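Local structure of importin-95 (Chaetomium thermophilum, 4XRI) at residues N695-N700 with L715-D720; M670-V675 with K711-Q716; T731-V736 with G772-A777. The protein probably serves as a flexible, HEAT-repeat nuclear transport receptor of the importin-beta family that carries protein cargo into the nucleus and binds a small GTPase. The protein carries 2 engineered substitutions. One frame throughout, in Å; residues are numbered along the deposited sequence.

Contact 1. Residues N695-N700 with L715-D720; sequences NYLLGN and LQCFGD
Cys717 SG packs between two helices: Leu697 CD1 of segment 695-700 lies 3.7 Å from Cys717 SG, while Val675 CG1 and the carbonyl oxygen of Ile672 approach the sulfur from helix 665-682. The Cys717 first torsion of -160° sets SG anti to the backbone N, which brings the sulfur against the end of the leucine. Leu697 makes a second contact with Phe718, and here the two side chains run past each other in opposite senses. The base of the leucine therefore meets the outer part of the ring, Leu697 CB lying 3.8 Å from Phe718 CE1. The Leu697 branch that touches the sulfur also reaches the ring, with its CD1 3.9 Å from Phe718 CE1. The Leu698 side chain crosses that of Phe718 at about a right angle and brings Leu698 CD2 within 3.7 Å of Phe718 CZ. Across the contact the two leucines meet chiefly the cysteine sulfur and ring carbons; three of the four touching residues are buried, and the segments bury 181 Å², both sides summed. The segment axes pass 10.9 Å apart at 156°, a nearly antiparallel pair, with Leu697 and Phe718 facing each other at a CA-CA distance of 8.5 Å. Helices 690-701 and 711-725 thus form an antiparallel helical hairpin. Helix 665-682 flanks it on the Cys717 side, where Arg680 forms a salt bridge with Asp720 and Ser676 a hydrogen bond, and helix 730-743 adjoins the Phe718 side, with Val736 on Phe718 and Ile735 on Leu698.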
ATOM      1  N   ASN A 695      26.540  20.202  -6.866  1.00 31.86           N
ATOM      2  CA  ASN A 695      27.474  19.549  -5.957  1.00 34.90           C
ATOM      3  C   ASN A 695      26.774  18.583  -5.004  1.00 36.43           C
ATOM      4  O   ASN A 695      27.251  17.466  -4.781  1.00 35.69           O
ATOM      5  CB  ASN A 695      28.258  20.590  -5.159  1.00 33.38           C
ATOM      6  CG  ASN A 695      29.312  21.290  -5.995  1.00 46.39           C
ATOM      7  OD1 ASN A 695      29.676  20.825  -7.075  1.00 48.35           O
ATOM      8  ND2 ASN A 695      29.810  22.413  -5.496  1.00 45.16           N
ATOM      9  N   TYR A 696      25.639  19.007  -4.458  1.00 37.14           N
ATOM     10  CA  TYR A 696      24.868  18.149  -3.562  1.00 38.91           C
ATOM     11  C   TYR A 696      24.206  16.999  -4.312  1.00 42.05           C
ATOM     12  O   TYR A 696      24.197  15.861  -3.839  1.00 39.28           O
ATOM     13  CB  TYR A 696      23.809  18.959  -2.812  1.00 35.75           C
ATOM     14  CG  TYR A 696      24.332  19.636  -1.566  1.00 37.10           C
ATOM     15  CD1 TYR A 696      24.494  18.925  -0.383  1.00 38.37           C
ATOM     16  CD2 TYR A 696      24.665  20.984  -1.571  1.00 46.07           C
ATOM     17  CE1 TYR A 696      24.970  19.537   0.759  1.00 40.64           C
ATOM     18  CE2 TYR A 696      25.146  21.603  -0.433  1.00 44.68           C
ATOM     19  CZ  TYR A 696      25.293  20.876   0.729  1.00 46.66           C
ATOM     20  OH  TYR A 696      25.771  21.488   1.864  1.00 51.41           O
ATOM     21  N   LEU A 697      23.650  17.300  -5.482  1.00 37.23           N
ATOM     22  CA  LEU A 697      22.996  16.285  -6.301  1.00 34.15           C
ATOM     23  C   LEU A 697      23.990  15.222  -6.756  1.00 39.64           C
ATOM     24  O   LEU A 697      23.730  14.024  -6.630  1.00 34.35           O
ATOM     25  CB  LEU A 697      22.319  16.926  -7.513  1.00 35.84           C
ATOM     26  CG  LEU A 697      21.153  17.878  -7.227  1.00 36.49           C
ATOM     27  CD1 LEU A 697      20.666  18.521  -8.512  1.00 33.07           C
ATOM     28  CD2 LEU A 697      20.012  17.153  -6.524  1.00 32.04           C
ATOM     29  N   LEU A 698      25.128  15.666  -7.281  1.00 36.93           N
ATOM     30  CA  LEU A 698      26.178  14.751  -7.717  1.00 39.06           C
ATOM     31  C   LEU A 698      26.742  13.981  -6.531  1.00 34.62           C
ATOM     32  O   LEU A 698      27.112  12.815  -6.655  1.00 37.34           O
ATOM     33  CB  LEU A 698      27.299  15.508  -8.430  1.00 40.14           C
ATOM     34  CG  LEU A 698      26.939  16.127  -9.781  1.00 39.62           C
ATOM     35  CD1 LEU A 698      28.055  17.037 -10.270  1.00 36.79           C
ATOM     36  CD2 LEU A 698      26.638  15.040 -10.801  1.00 41.51           C
ATOM     37  N   GLY A 699      26.810  14.645  -5.382  1.00 35.46           N
ATOM     38  CA  GLY A 699      27.274  14.008  -4.165  1.00 36.51           C
ATOM     39  C   GLY A 699      26.357  12.879  -3.735  1.00 42.93           C
ATOM     40  O   GLY A 699      26.815  11.845  -3.254  1.00 40.62           O
ATOM     41  N   ASN A 700      25.057  13.083  -3.916  1.00 36.89           N
ATOM     42  CA  ASN A 700      24.062  12.065  -3.600  1.00 37.03           C
ATOM     43  C   ASN A 700      24.226  10.837  -4.484  1.00 41.38           C
ATOM     44  O   ASN A 700      23.989   9.709  -4.050  1.00 42.19           O
ATOM     45  CB  ASN A 700      22.648  12.631  -3.759  1.00 43.68           C
ATOM     46  CG  ASN A 700      21.578  11.684  -3.248  1.00 54.11           C
ATOM     47  OD1 ASN A 700      21.309  10.640  -3.848  1.00 55.27           O
ATOM     48  ND2 ASN A 700      20.952  12.050  -2.139  1.00 55.14           N
ATOM     49  N   LEU A 715      17.878  13.225 -11.567  1.00 29.44           N
ATOM     50  CA  LEU A 715      18.060  13.383 -13.006  1.00 36.02           C
ATOM     51  C   LEU A 715      17.053  14.371 -13.573  1.00 38.37           C
ATOM     52  O   LEU A 715      17.396  15.213 -14.400  1.00 35.06           O
ATOM     53  CB  LEU A 715      17.936  12.037 -13.717  1.00 36.20           C
ATOM     54  CG  LEU A 715      18.916  10.963 -13.242  1.00 39.61           C
ATOM     55  CD1 LEU A 715      18.811   9.728 -14.114  1.00 38.31           C
ATOM     56  CD2 LEU A 715      20.345  11.497 -13.215  1.00 36.00           C
ATOM     57  N   GLN A 716      15.806  14.262 -13.118  1.00 33.46           N
ATOM     58  CA  GLN A 716      14.770  15.225 -13.479  1.00 33.33           C
ATOM     59  C   GLN A 716      15.222  16.622 -13.079  1.00 30.85           C
ATOM     60  O   GLN A 716      15.013  17.596 -13.804  1.00 36.14           O
ATOM     61  CB  GLN A 716      13.436  14.884 -12.803  1.00 38.45           C
ATOM     62  CG  GLN A 716      12.362  15.937 -13.001  1.00 43.02           C
ATOM     63  CD  GLN A 716      11.127  15.689 -12.146  1.00 54.99           C
ATOM     64  OE1 GLN A 716      10.763  14.546 -11.861  1.00 53.76           O
ATOM     65  NE2 GLN A 716      10.478  16.770 -11.732  1.00 58.29           N
ATOM     66  N   CYS A 717      15.862  16.698 -11.919  1.00 33.56           N
ATOM     67  CA  CYS A 717      16.386  17.949 -11.398  1.00 35.59           C
ATOM     68  C   CYS A 717      17.477  18.527 -12.302  1.00 33.85           C
ATOM     69  O   CYS A 717      17.525  19.740 -12.529  1.00 34.96           O
ATOM     70  CB  CYS A 717      16.926  17.729  -9.988  1.00 41.08           C
ATOM     71  SG  CYS A 717      17.091  19.216  -9.025  1.00 48.00           S
ATOM     72  N   PHE A 718      18.344  17.653 -12.811  1.00 33.03           N
ATOM     73  CA  PHE A 718      19.372  18.050 -13.776  1.00 32.40           C
ATOM     74  C   PHE A 718      18.746  18.770 -14.963  1.00 39.38           C
ATOM     75  O   PHE A 718      19.279  19.760 -15.456  1.00 33.61           O
ATOM     76  CB  PHE A 718      20.167  16.836 -14.273  1.00 31.86           C
ATOM     77  CG  PHE A 718      21.149  16.296 -13.272  1.00 30.79           C
ATOM     78  CD1 PHE A 718      21.593  17.075 -12.215  1.00 32.19           C
ATOM     79  CD2 PHE A 718      21.639  15.006 -13.398  1.00 34.50           C
ATOM     80  CE1 PHE A 718      22.501  16.571 -11.301  1.00 29.03           C
ATOM     81  CE2 PHE A 718      22.546  14.499 -12.489  1.00 36.68           C
ATOM     82  CZ  PHE A 718      22.976  15.282 -11.437  1.00 37.38           C
ATOM     83  N   GLY A 719      17.606  18.260 -15.411  1.00 31.77           N
ATOM     84  CA  GLY A 719      16.887  18.840 -16.527  1.00 31.06           C
ATOM     85  C   GLY A 719      16.404  20.242 -16.230  1.00 35.05           C
ATOM     86  O   GLY A 719      16.526  21.136 -17.063  1.00 37.23           O
ATOM     87  N   ASP A 720      15.859  20.436 -15.034  1.00 38.15           N
ATOM     88  CA  ASP A 720      15.372  21.747 -14.611  1.00 38.15           C
ATOM     89  C   ASP A 720      16.501  22.763 -14.464  1.00 36.13           C
ATOM     90  O   ASP A 720      16.348  23.930 -14.835  1.00 39.29           O
ATOM     91  CB  ASP A 720      14.608  21.629 -13.292  1.00 38.39           C
ATOM     92  CG  ASP A 720      13.337  20.814 -13.426  1.00 38.17           C
ATOM     93  OD1 ASP A 720      12.621  20.992 -14.432  1.00 41.57           O
ATOM     94  OD2 ASP A 720      13.054  19.996 -12.530  1.00 40.80           O
TER

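Contact 2. Residues M670-V675 with K711-Q716; sequences MAIGLV and KPAILQ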
ATOM      1  N   MET A 670      12.184  15.490  -0.740  1.00 44.12           N
ATOM      2  CA  MET A 670      11.467  16.761  -0.768  1.00 41.18           C
ATOM      3  C   MET A 670      12.395  17.909  -1.153  1.00 33.22           C
ATOM      4  O   MET A 670      11.999  18.829  -1.867  1.00 37.13           O
ATOM      5  CB  MET A 670      10.825  17.040   0.593  1.00 42.62           C
ATOM      6  CG  MET A 670       9.998  18.307   0.637  1.00 51.10           C
ATOM      7  SD  MET A 670       8.532  18.225  -0.408  1.00 82.92           S
ATOM      8  CE  MET A 670       7.477  17.157   0.570  1.00 97.21           C
ATOM      9  N   ALA A 671      13.629  17.848  -0.664  1.00 40.08           N
ATOM     10  CA  ALA A 671      14.627  18.866  -0.964  1.00 39.86           C
ATOM     11  C   ALA A 671      14.965  18.888  -2.450  1.00 39.21           C
ATOM     12  O   ALA A 671      15.107  19.954  -3.045  1.00 38.49           O
ATOM     13  CB  ALA A 671      15.890  18.632  -0.135  1.00 33.01           C
ATOM     14  N   ILE A 672      15.108  17.704  -3.036  1.00 37.42           N
ATOM     15  CA  ILE A 672      15.384  17.580  -4.462  1.00 42.53           C
ATOM     16  C   ILE A 672      14.231  18.157  -5.275  1.00 41.86           C
ATOM     17  O   ILE A 672      14.441  18.845  -6.270  1.00 39.12           O
ATOM     18  CB  ILE A 672      15.617  16.116  -4.862  1.00 40.95           C
ATOM     19  CG1 ILE A 672      16.811  15.547  -4.095  1.00 39.19           C
ATOM     20  CG2 ILE A 672      15.838  16.004  -6.362  1.00 35.99           C
ATOM     21  CD1 ILE A 672      16.942  14.040  -4.209  1.00 39.02           C
ATOM     22  N   GLY A 673      13.011  17.878  -4.828  1.00 38.50           N
ATOM     23  CA  GLY A 673      11.819  18.424  -5.448  1.00 29.29           C
ATOM     24  C   GLY A 673      11.792  19.935  -5.315  1.00 36.17           C
ATOM     25  O   GLY A 673      11.335  20.642  -6.215  1.00 36.05           O
ATOM     26  N   LEU A 674      12.286  20.437  -4.188  1.00 39.78           N
ATOM     27  CA  LEU A 674      12.346  21.876  -3.953  1.00 40.85           C
ATOM     28  C   LEU A 674      13.318  22.560  -4.910  1.00 40.32           C
ATOM     29  O   LEU A 674      13.083  23.689  -5.338  1.00 37.28           O
ATOM     30  CB  LEU A 674      12.744  22.172  -2.503  1.00 41.23           C
ATOM     31  CG  LEU A 674      11.658  22.765  -1.603  1.00 45.54           C
ATOM     32  CD1 LEU A 674      11.148  24.081  -2.177  1.00 40.10           C
ATOM     33  CD2 LEU A 674      10.514  21.777  -1.415  1.00 54.97           C
ATOM     34  N   VAL A 675      14.411  21.877  -5.239  1.00 38.47           N
ATOM     35  CA  VAL A 675      15.384  22.422  -6.183  1.00 41.07           C
ATOM     36  C   VAL A 675      14.746  22.566  -7.557  1.00 38.22           C
ATOM     37  O   VAL A 675      14.948  23.565  -8.248  1.00 43.33           O
ATOM     38  CB  VAL A 675      16.644  21.542  -6.294  1.00 35.87           C
ATOM     39  CG1 VAL A 675      17.621  22.142  -7.301  1.00 32.40           C
ATOM     40  CG2 VAL A 675      17.309  21.400  -4.934  1.00 32.99           C
ATOM     41  N   LYS A 711      17.896   8.882  -7.316  1.00 41.13           N
ATOM     42  CA  LYS A 711      18.422   9.158  -8.653  1.00 37.55           C
ATOM     43  C   LYS A 711      17.379   9.624  -9.691  1.00 33.15           C
ATOM     44  O   LYS A 711      17.638  10.582 -10.410  1.00 37.41           O
ATOM     45  CB  LYS A 711      19.155   7.934  -9.199  1.00 37.73           C
ATOM     46  CG  LYS A 711      19.908   8.211 -10.502  1.00 44.56           C
ATOM     47  CD  LYS A 711      20.693   7.003 -10.995  1.00 47.61           C
ATOM     48  CE  LYS A 711      21.937   6.769 -10.161  1.00 45.49           C
ATOM     49  NZ  LYS A 711      22.766   5.669 -10.713  1.00 51.45           N
ATOM     50  N   PRO A 712      16.195   8.969  -9.766  1.00 40.13           N
ATOM     51  CA  PRO A 712      15.218   9.445 -10.759  1.00 35.78           C
ATOM     52  C   PRO A 712      14.859  10.923 -10.614  1.00 41.58           C
ATOM     53  O   PRO A 712      14.810  11.638 -11.615  1.00 43.87           O
ATOM     54  CB  PRO A 712      13.990   8.562 -10.489  1.00 36.86           C
ATOM     55  CG  PRO A 712      14.554   7.304  -9.941  1.00 31.92           C
ATOM     56  CD  PRO A 712      15.726   7.736  -9.106  1.00 34.11           C
ATOM     57  N   ALA A 713      14.620  11.373  -9.387  1.00 38.64           N
ATOM     58  CA  ALA A 713      14.272  12.770  -9.141  1.00 42.79           C
ATOM     59  C   ALA A 713      15.478  13.684  -9.352  1.00 37.00           C
ATOM     60  O   ALA A 713      15.334  14.835  -9.764  1.00 32.44           O
ATOM     61  CB  ALA A 713      13.719  12.939  -7.742  1.00 37.93           C
ATOM     62  N   ILE A 714      16.668  13.163  -9.069  1.00 35.57           N
ATOM     63  CA  ILE A 714      17.903  13.925  -9.242  1.00 38.37           C
ATOM     64  C   ILE A 714      18.173  14.208 -10.721  1.00 37.20           C
ATOM     65  O   ILE A 714      18.620  15.298 -11.091  1.00 39.19           O
ATOM     66  CB  ILE A 714      19.106  13.180  -8.625  1.00 34.45           C
ATOM     67  CG1 ILE A 714      19.045  13.254  -7.099  1.00 33.04           C
ATOM     68  CG2 ILE A 714      20.424  13.757  -9.117  1.00 32.08           C
ATOM     69  CD1 ILE A 714      20.116  12.439  -6.408  1.00 36.85           C
ATOM     70  N   LEU A 715      17.878  13.225 -11.567  1.00 29.44           N
ATOM     71  CA  LEU A 715      18.060  13.383 -13.006  1.00 36.02           C
ATOM     72  C   LEU A 715      17.053  14.371 -13.573  1.00 38.37           C
ATOM     73  O   LEU A 715      17.396  15.213 -14.400  1.00 35.06           O
ATOM     74  CB  LEU A 715      17.936  12.037 -13.717  1.00 36.20           C
ATOM     75  CG  LEU A 715      18.916  10.963 -13.242  1.00 39.61           C
ATOM     76  CD1 LEU A 715      18.811   9.728 -14.114  1.00 38.31           C
ATOM     77  CD2 LEU A 715      20.345  11.497 -13.215  1.00 36.00           C
ATOM     78  N   GLN A 716      15.806  14.262 -13.118  1.00 33.46           N
ATOM     79  CA  GLN A 716      14.770  15.225 -13.479  1.00 33.33           C
ATOM     80  C   GLN A 716      15.222  16.622 -13.079  1.00 30.85           C
ATOM     81  O   GLN A 716      15.013  17.596 -13.804  1.00 36.14           O
ATOM     82  CB  GLN A 716      13.436  14.884 -12.803  1.00 38.45           C
ATOM     83  CG  GLN A 716      12.362  15.937 -13.001  1.00 43.02           C
ATOM     84  CD  GLN A 716      11.127  15.689 -12.146  1.00 54.99           C
ATOM     85  OE1 GLN A 716      10.763  14.546 -11.861  1.00 53.76           O
ATOM     86  NE2 GLN A 716      10.478  16.770 -11.732  1.00 58.29           N
TER
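Ala713 is the first residue of segment 711-716 to meet Ile672, and it does so with both its backbone and its methyl group. Ile672 CG2 lies 3.6 Å from Ala713 O, a packing contact of a methyl with a carbonyl, and 4.0 Å from Ala713 CB. Next in sequence, Ile714 receives the other branch of the same isoleucine: Ile672 CD1 is 3.7 Å from Ile714 CG1 and 4.2 Å from Ile714 CD1, the two side chains crossing at a slant. Ile672 can serve both residues because CG2 stands anti to its backbone N while CG1 lies beside that N, and a second torsion of 168° then extends CD1 away from the backbone. Leu715 turns from the contact and packs on Leu763 and Ile767 of helix 754-780. The backbones come close, with the CA atoms of Ile672 and Ile714 6.5 Å apart, yet the buried area is a modest 132 Å², carried by three residues. Replacing Ile672 by an alanine would probably take from Ile714 CG1 and Ala713 CB their partner on helix 665-682 and open a gap beside Leu659, which Ile672 also touches. Helix 690-701 intervenes in the chain between helices 665-682 and 711-725, so the contact joins two alternate helices of an all-helical array, the side-by-side stacking by which HEAT-repeat solenoids of the importin-beta family are built.

Contact 3. Residues T731-V736 with G772-A777; sequences TYLTIV and GGIIGA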
ATOM      1  N   THR A 731      29.454  23.447 -18.265  1.00 30.64           N
ATOM      2  CA  THR A 731      30.348  23.130 -17.157  1.00 34.78           C
ATOM      3  C   THR A 731      30.073  21.737 -16.583  1.00 40.44           C
ATOM      4  O   THR A 731      30.985  21.059 -16.110  1.00 46.58           O
ATOM      5  CB  THR A 731      30.225  24.193 -16.039  1.00 33.91           C
ATOM      6  OG1 THR A 731      30.667  25.462 -16.538  1.00 42.77           O
ATOM      7  CG2 THR A 731      31.060  23.822 -14.818  1.00 34.90           C
ATOM      8  N   TYR A 732      28.817  21.301 -16.652  1.00 35.45           N
ATOM      9  CA  TYR A 732      28.422  20.028 -16.051  1.00 31.90           C
ATOM     10  C   TYR A 732      28.136  18.933 -17.069  1.00 39.39           C
ATOM     11  O   TYR A 732      27.842  17.798 -16.696  1.00 35.31           O
ATOM     12  CB  TYR A 732      27.184  20.222 -15.173  1.00 29.81           C
ATOM     13  CG  TYR A 732      27.325  21.356 -14.190  1.00 32.79           C
ATOM     14  CD1 TYR A 732      28.110  21.218 -13.054  1.00 33.56           C
ATOM     15  CD2 TYR A 732      26.680  22.567 -14.401  1.00 32.45           C
ATOM     16  CE1 TYR A 732      28.249  22.254 -12.155  1.00 38.28           C
ATOM     17  CE2 TYR A 732      26.813  23.610 -13.505  1.00 31.93           C
ATOM     18  CZ  TYR A 732      27.600  23.446 -12.388  1.00 38.29           C
ATOM     19  OH  TYR A 732      27.735  24.481 -11.500  1.00 46.22           O
ATOM     20  N   LEU A 733      28.236  19.270 -18.351  1.00 38.90           N
ATOM     21  CA  LEU A 733      27.800  18.363 -19.410  1.00 37.37           C
ATOM     22  C   LEU A 733      28.568  17.045 -19.431  1.00 41.54           C
ATOM     23  O   LEU A 733      27.967  15.982 -19.553  1.00 39.36           O
ATOM     24  CB  LEU A 733      27.920  19.036 -20.778  1.00 33.01           C
ATOM     25  CG  LEU A 733      27.444  18.164 -21.942  1.00 42.06           C
ATOM     26  CD1 LEU A 733      26.006  17.708 -21.713  1.00 44.56           C
ATOM     27  CD2 LEU A 733      27.573  18.900 -23.265  1.00 44.42           C
ATOM     28  N   THR A 734      29.891  17.117 -19.313  1.00 39.28           N
ATOM     29  CA  THR A 734      30.717  15.913 -19.341  1.00 39.77           C
ATOM     30  C   THR A 734      30.305  14.926 -18.251  1.00 31.05           C
ATOM     31  O   THR A 734      30.077  13.746 -18.523  1.00 39.18           O
ATOM     32  CB  THR A 734      32.210  16.244 -19.173  1.00 41.23           C
ATOM     33  OG1 THR A 734      32.647  17.046 -20.277  1.00 43.04           O
ATOM     34  CG2 THR A 734      33.031  14.965 -19.129  1.00 38.08           C
ATOM     35  N   ILE A 735      30.211  15.422 -17.023  1.00 33.57           N
ATOM     36  CA  ILE A 735      29.837  14.598 -15.879  1.00 39.67           C
ATOM     37  C   ILE A 735      28.409  14.066 -15.984  1.00 37.90           C
ATOM     38  O   ILE A 735      28.169  12.873 -15.818  1.00 41.42           O
ATOM     39  CB  ILE A 735      29.971  15.384 -14.562  1.00 43.07           C
ATOM     40  CG1 ILE A 735      31.444  15.639 -14.240  1.00 55.22           C
ATOM     41  CG2 ILE A 735      29.301  14.629 -13.423  1.00 42.61           C
ATOM     42  CD1 ILE A 735      31.642  16.562 -13.059  1.00 59.51           C
ATOM     43  N   VAL A 736      27.463  14.957 -16.260  1.00 44.11           N
ATOM     44  CA  VAL A 736      26.048  14.593 -16.281  1.00 36.09           C
ATOM     45  C   VAL A 736      25.723  13.608 -17.404  1.00 35.47           C
ATOM     46  O   VAL A 736      24.960  12.657 -17.205  1.00 37.20           O
ATOM     47  CB  VAL A 736      25.156  15.845 -16.422  1.00 33.34           C
ATOM     48  CG1 VAL A 736      23.708  15.457 -16.663  1.00 29.19           C
ATOM     49  CG2 VAL A 736      25.274  16.719 -15.180  1.00 29.66           C
ATOM     50  N   GLY A 772      16.139  16.318 -22.130  1.00 36.43           N
ATOM     51  CA  GLY A 772      15.256  17.353 -22.636  1.00 34.19           C
ATOM     52  C   GLY A 772      15.678  18.755 -22.232  1.00 33.96           C
ATOM     53  O   GLY A 772      15.723  19.659 -23.062  1.00 38.62           O
ATOM     54  N   GLY A 773      15.995  18.936 -20.955  1.00 34.40           N
ATOM     55  CA  GLY A 773      16.457  20.221 -20.461  1.00 34.14           C
ATOM     56  C   GLY A 773      17.825  20.577 -21.011  1.00 37.08           C
ATOM     57  O   GLY A 773      18.100  21.737 -21.318  1.00 34.99           O
ATOM     58  N   ILE A 774      18.684  19.570 -21.139  1.00 38.82           N
ATOM     59  CA  ILE A 774      20.036  19.767 -21.643  1.00 37.68           C
ATOM     60  C   ILE A 774      20.038  20.179 -23.116  1.00 41.97           C
ATOM     61  O   ILE A 774      20.734  21.123 -23.503  1.00 40.09           O
ATOM     62  CB  ILE A 774      20.882  18.491 -21.466  1.00 30.45           C
ATOM     63  CG1 ILE A 774      21.187  18.260 -19.984  1.00 30.42           C
ATOM     64  CG2 ILE A 774      22.171  18.595 -22.257  1.00 31.65           C
ATOM     65  CD1 ILE A 774      21.825  16.914 -19.688  1.00 32.27           C
ATOM     66  N   ILE A 775      19.254  19.476 -23.931  1.00 38.13           N
ATOM     67  CA  ILE A 775      19.141  19.795 -25.355  1.00 41.47           C
ATOM     68  C   ILE A 775      18.680  21.237 -25.548  1.00 39.78           C
ATOM     69  O   ILE A 775      19.232  21.973 -26.363  1.00 40.42           O
ATOM     70  CB  ILE A 775      18.165  18.842 -26.078  1.00 44.22           C
ATOM     71  CG1 ILE A 775      18.708  17.414 -26.067  1.00 42.08           C
ATOM     72  CG2 ILE A 775      17.938  19.293 -27.512  1.00 44.52           C
ATOM     73  CD1 ILE A 775      17.653  16.369 -26.354  1.00 39.19           C
ATOM     74  N   GLY A 776      17.677  21.634 -24.775  1.00 36.62           N
ATOM     75  CA  GLY A 776      17.171  22.993 -24.807  1.00 38.77           C
ATOM     76  C   GLY A 776      18.211  24.014 -24.384  1.00 42.86           C
ATOM     77  O   GLY A 776      18.306  25.094 -24.968  1.00 41.24           O
ATOM     78  N   ALA A 777      18.992  23.673 -23.363  1.00 45.84           N
ATOM     79  CA  ALA A 777      20.028  24.567 -22.852  1.00 29.01           C
ATOM     80  C   ALA A 777      21.128  24.788 -23.886  1.00 34.85           C
ATOM     81  O   ALA A 777      21.598  25.910 -24.080  1.00 39.74           O
ATOM     82  CB  ALA A 777      20.621  24.015 -21.563  1.00 33.83           C
TER
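Ile774 meets both Leu733 and Val736, and following its side chain outward accounts for the whole contact. CB leaves the backbone facing segment 731-736. There the chain forks: the short branch, Ile774 CG2, lies 4.0 Å from Leu733 CD1, the leucine and isoleucine lying askew. The other branch passes through CG1, which acts as a spacer; a first torsion of -70° sets CG1 beside the backbone N, and a second of 171° stretches the chain out. At the tip, Ile774 CD1 comes 3.8 Å from Val736 CG1, with the isoleucine and valine alongside each other and pointing opposite ways. Leu733 and Val736 are three residues apart, hence about one helical turn, and so offer Ile774 neighbouring positions on one helix face. All three residues are buried, but the segments bury just 105 Å² between them, and the CA atoms of Leu733 and Ile774 are 8.2 Å apart. Phe729 and Ala722 add further apolar cover to Ile774. Because the segments run in opposite directions on the consecutive helices 730-743 and 754-780, the arrangement is an antiparallel helical hairpin, consistent with the paired helices from which HEAT-repeat superhelices are built.

Contact 1 touches both others, so the three form one packed region, mostly apolar, on one side of the chain's centre. Contacts 1 and 2, with centres about 7 Å apart, share Leu715 and Gln716 on helix 711-725, and they also meet where Ile714 CD1 packs 3.3 Å from Asn700 OD1. Contact 3 follows in series along the chain, its centre about 11 Å from that of contact 1; they touch where Leu698 CD2 lies 3.8 Å from Ile735 CG2 and Phe718 CD2 3.9 Å from Val736 CG1. Contacts 2 and 3 do not touch: their centres are about 16 Å apart and their nearest atoms about 6 Å. A glycerol, probably from the crystallisation liquor, lies about 5 Å from the side chain of Leu733.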